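Local coordinates for SalCYP truncation (Salinispora tropica, PDB 7ABB), which is a largely helical heme protein of the cytochrome P450 family and carries a bound heme c, at residues A110-A113 with N114-R118; R191-V194 with A195-T199. All blocks are in the same frame, centred on the assembly; numbering follows the deposited sequence.

Interaction 1 of 2, residues A110-A113 with N114-R118; sequences AIRA and NARRR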
# COMPACT_ATOMS: atom_id res chain seq x y z
N ALA A 110 -0.99 6.41 -19.90
CA ALA A 110 -1.27 4.98 -19.98
C ALA A 110 -2.20 4.53 -18.85
O ALA A 110 -3.14 3.76 -19.08
CB ALA A 110 0.05 4.19 -19.96
N ILE A 111 -1.96 5.01 -17.63
CA ILE A 111 -2.83 4.69 -16.51
C ILE A 111 -4.25 5.14 -16.80
O ILE A 111 -5.22 4.41 -16.56
CB ILE A 111 -2.29 5.36 -15.23
CG1 ILE A 111 -0.93 4.80 -14.83
CG2 ILE A 111 -3.32 5.21 -14.10
CD1 ILE A 111 -0.29 5.61 -13.74
N ARG A 112 -4.38 6.36 -17.32
CA ARG A 112 -5.70 6.92 -17.60
C ARG A 112 -6.43 6.13 -18.67
O ARG A 112 -7.63 5.85 -18.54
CB ARG A 112 -5.54 8.38 -18.02
CG ARG A 112 -6.88 9.12 -18.10
CD ARG A 112 -6.75 10.58 -18.48
NE ARG A 112 -5.95 11.28 -17.50
CZ ARG A 112 -6.33 11.58 -16.25
NH1 ARG A 112 -7.54 11.28 -15.79
NH2 ARG A 112 -5.46 12.20 -15.46
N ALA A 113 -5.73 5.77 -19.75
CA ALA A 113 -6.37 5.01 -20.82
C ALA A 113 -6.80 3.63 -20.33
O ALA A 113 -7.84 3.11 -20.75
CB ALA A 113 -5.43 4.88 -22.01
N ASN A 114 -5.98 3.04 -19.45
CA ASN A 114 -6.31 1.78 -18.79
C ASN A 114 -7.60 1.91 -17.97
O ASN A 114 -8.56 1.15 -18.19
CB ASN A 114 -5.09 1.39 -17.94
CG ASN A 114 -5.26 0.16 -17.08
OD1 ASN A 114 -6.22 -0.60 -17.17
ND2 ASN A 114 -4.29 -0.03 -16.20
N ALA A 115 -7.67 2.89 -17.07
CA ALA A 115 -8.89 3.09 -16.30
C ALA A 115 -10.09 3.28 -17.21
O ALA A 115 -11.15 2.66 -17.01
CB ALA A 115 -8.76 4.31 -15.41
N ARG A 116 -9.95 4.13 -18.22
CA ARG A 116 -11.09 4.47 -19.07
C ARG A 116 -11.58 3.25 -19.84
O ARG A 116 -12.79 3.00 -19.97
CB ARG A 116 -10.71 5.60 -20.02
CG ARG A 116 -11.85 6.12 -20.87
CD ARG A 116 -11.41 7.22 -21.82
NE ARG A 116 -10.97 8.45 -21.16
CZ ARG A 116 -9.73 8.94 -21.17
NH1 ARG A 116 -8.73 8.32 -21.81
NH2 ARG A 116 -9.47 10.08 -20.55
N ARG A 117 -10.64 2.49 -20.40
CA ARG A 117 -10.98 1.27 -21.12
C ARG A 117 -11.75 0.31 -20.24
O ARG A 117 -12.78 -0.25 -20.64
CB ARG A 117 -9.69 0.62 -21.63
CG ARG A 117 -9.86 -0.71 -22.34
CD ARG A 117 -8.72 -1.70 -22.05
NE ARG A 117 -7.42 -1.04 -22.07
CZ ARG A 117 -6.42 -1.32 -21.23
NH1 ARG A 117 -6.55 -2.28 -20.33
NH2 ARG A 117 -5.28 -0.64 -21.26
N ARG A 118 -11.26 0.11 -19.01
CA ARG A 118 -11.85 -0.89 -18.14
C ARG A 118 -13.22 -0.44 -17.65
O ARG A 118 -14.17 -1.22 -17.65
CB ARG A 118 -10.89 -1.19 -16.99
CG ARG A 118 -9.62 -1.89 -17.44
CD ARG A 118 -8.72 -2.19 -16.25
NE ARG A 118 -7.55 -2.94 -16.70
CZ ARG A 118 -7.56 -4.23 -16.98
NH1 ARG A 118 -8.67 -4.95 -16.87
NH2 ARG A 118 -6.45 -4.82 -17.42

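Interaction 2 of 2, residues R191-V194 with A195-T199; sequences RRHV and ARRRT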
# COMPACT_ATOMS: atom_id res chain seq x y z
N ARG A 191 12.26 -15.43 -12.02
CA ARG A 191 13.44 -16.08 -12.58
C ARG A 191 13.41 -16.05 -14.10
O ARG A 191 14.42 -15.75 -14.75
CB ARG A 191 13.52 -17.53 -12.10
CG ARG A 191 14.12 -17.70 -10.74
CD ARG A 191 14.74 -19.08 -10.58
NE ARG A 191 13.74 -20.14 -10.64
CZ ARG A 191 12.98 -20.52 -9.62
NH1 ARG A 191 13.11 -19.93 -8.44
NH2 ARG A 191 12.10 -21.49 -9.78
N ARG A 192 12.25 -16.35 -14.68
CA ARG A 192 12.12 -16.31 -16.13
C ARG A 192 12.26 -14.89 -16.66
O ARG A 192 12.82 -14.70 -17.75
CB ARG A 192 10.78 -16.93 -16.55
CG ARG A 192 10.70 -18.46 -16.44
CD ARG A 192 9.37 -18.97 -16.99
NE ARG A 192 9.34 -20.42 -17.23
CZ ARG A 192 8.49 -21.28 -16.66
NH1 ARG A 192 8.56 -22.58 -16.96
NH2 ARG A 192 7.57 -20.88 -15.79
N HIS A 193 11.78 -13.89 -15.92
CA HIS A 193 11.90 -12.51 -16.37
C HIS A 193 13.36 -12.07 -16.39
O HIS A 193 13.82 -11.42 -17.34
CB HIS A 193 11.08 -11.58 -15.48
CG HIS A 193 11.01 -10.18 -16.00
ND1 HIS A 193 10.41 -9.86 -17.20
CD2 HIS A 193 11.53 -9.02 -15.51
CE1 HIS A 193 10.54 -8.56 -17.42
NE2 HIS A 193 11.20 -8.03 -16.41
N VAL A 194 14.10 -12.39 -15.33
CA VAL A 194 15.52 -12.06 -15.31
C VAL A 194 16.20 -12.67 -16.53
O VAL A 194 16.97 -12.02 -17.24
CB VAL A 194 16.16 -12.54 -14.00
CG1 VAL A 194 17.69 -12.37 -14.04
CG2 VAL A 194 15.59 -11.76 -12.85
N ALA A 195 15.88 -13.93 -16.81
CA ALA A 195 16.54 -14.62 -17.93
C ALA A 195 16.17 -14.00 -19.27
O ALA A 195 17.01 -13.92 -20.18
CB ALA A 195 16.18 -16.11 -17.91
N ARG A 196 14.91 -13.58 -19.42
CA ARG A 196 14.49 -12.88 -20.64
C ARG A 196 15.34 -11.63 -20.87
O ARG A 196 15.85 -11.40 -21.97
CB ARG A 196 13.01 -12.50 -20.56
CG ARG A 196 12.51 -11.66 -21.75
CD ARG A 196 11.19 -10.95 -21.46
NE ARG A 196 10.04 -11.83 -21.46
CZ ARG A 196 9.43 -12.31 -22.54
NH1 ARG A 196 9.88 -12.01 -23.76
NH2 ARG A 196 8.38 -13.10 -22.40
N ARG A 197 15.49 -10.80 -19.83
CA ARG A 197 16.19 -9.54 -20.00
C ARG A 197 17.69 -9.74 -20.14
O ARG A 197 18.35 -8.95 -20.82
CB ARG A 197 15.86 -8.60 -18.84
CG ARG A 197 14.39 -8.22 -18.79
CD ARG A 197 13.91 -7.58 -20.08
NE ARG A 197 12.60 -6.94 -19.92
CZ ARG A 197 11.63 -6.89 -20.83
NH1 ARG A 197 11.77 -7.47 -22.02
NH2 ARG A 197 10.50 -6.27 -20.55
N ARG A 198 18.24 -10.77 -19.50
CA ARG A 198 19.66 -11.05 -19.67
C ARG A 198 19.96 -11.45 -21.11
O ARG A 198 20.95 -11.01 -21.69
CB ARG A 198 20.09 -12.13 -18.68
CG ARG A 198 21.60 -12.26 -18.53
CD ARG A 198 22.00 -13.22 -17.42
NE ARG A 198 22.01 -12.59 -16.09
CZ ARG A 198 22.92 -11.70 -15.70
NH1 ARG A 198 22.87 -11.20 -14.47
NH2 ARG A 198 23.87 -11.30 -16.54
N THR A 199 19.07 -12.24 -21.72
CA THR A 199 19.23 -12.60 -23.12
C THR A 199 18.99 -11.42 -24.05
O THR A 199 19.71 -11.23 -25.03
CB THR A 199 18.26 -13.73 -23.47
OG1 THR A 199 18.57 -14.88 -22.67
CG2 THR A 199 18.38 -14.09 -24.95
O HOH W 1 9.20 -12.06 -18.68

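Interaction 1 of 2, residues A110-A113 with N114-R118
R112 and R116 sit one helical turn apart, and the guanidinium NH2 of R116 touches the CG and CD methylenes of R112. It comes down beside this aliphatic part, 3.5 Å from R112 CD. The two guanidinium planes are turned 38° apart, and R116 NH2 stays 4.8 Å from R112 NE. Both guanidinium groups converge on acidic residues of helix 345-362: E358 forms salt bridges with R112 NH1 and R116 NE, and E357 adds a second for R112 NH1. R116 reaches its place because CG stands anti to the backbone N (chi1 -175°) and the chain then folds at chi3, bringing the guanidinium back toward R112 and A113.

On another side of the turn, N114 OD1 accepts from R118 NE at 2.7 Å. That donor lies in the carbonyl plane of the amide, although the N-H is bent (134°). With its ND2 given to Y138 O and N142 OD1, the buried N114 amide is fixed in rotation. Beneath all this runs the i to i+4 ladder, such as R116 N to R112 O at 2.9 Å.

Helix 108-120 packs on two neighbours: I111 and N114 face helix 130-147, where E141 pairs with R117 and R118, while I111 also joins R112 and A115 against helix 345-362.

Interaction 2 of 2, residues R191-V194 with A195-T199
Residues 191-199 form the last two turns or so of helix 182-199, and four backbone bonds tie R191-V194 to A195-T199 in the i to i+4 pattern. R198 N to V194 O is one of the shorter, at 2.9 Å; A195 N to R191 O is 3.1 Å. At the C-terminal end A195 O is gripped twice, since T199 N and T199 OG1 reach it from opposite faces of its plane.

H193 carries most of the side-chain contact. Its CG is anti to the backbone N (chi1 -173°), which swings the imidazole along the helix toward R196 and R197. R197 CG sits over part of one face, offset toward the rim, in a CH-pi contact 4.2 Å from the centroid of the H193 ring. Farther out the arginine crosses the ring, with R197 NE 3.6 Å from H193 CE1, and the guanidinium plane is turned 69° from the imidazole. At the ring edge, a water lies 2.9 Å from H193 ND1 and accepts from R196 NE.

The contact is thus CH-pi through the R197 stem, with the guanidinium bonded to D205 and to G148 O. The water bridge settles the polar ND1 of a buried ring, and W149 packs edge-to-face with that ring and probably helps to position it. Close to two arginines, H193 may be somewhat biased toward its neutral form, although D205 offsets the charge of R197.

How the interactions relate
Interaction 1 comes first along the chain and closes before interaction 2 opens. Their centres are 28 Å apart and their nearest atoms about 15 Å, so the two never touch. Each lies within a single helix, 108-120 for the first and 182-199 for the second, both belonging to the helical bulk of the P450 fold. Interaction 1 is the closer to the middle of the chain, about 20 Å from its centre against 27 Å, and the side chain of I111 is about 10 Å from the bound heme c. Interaction 2 ends its helix farther out. Both are arginine-rich, and several of these arginines pair with acids elsewhere in the fold: E141 and E358 for interaction 1, D205 and D222 for interaction 2.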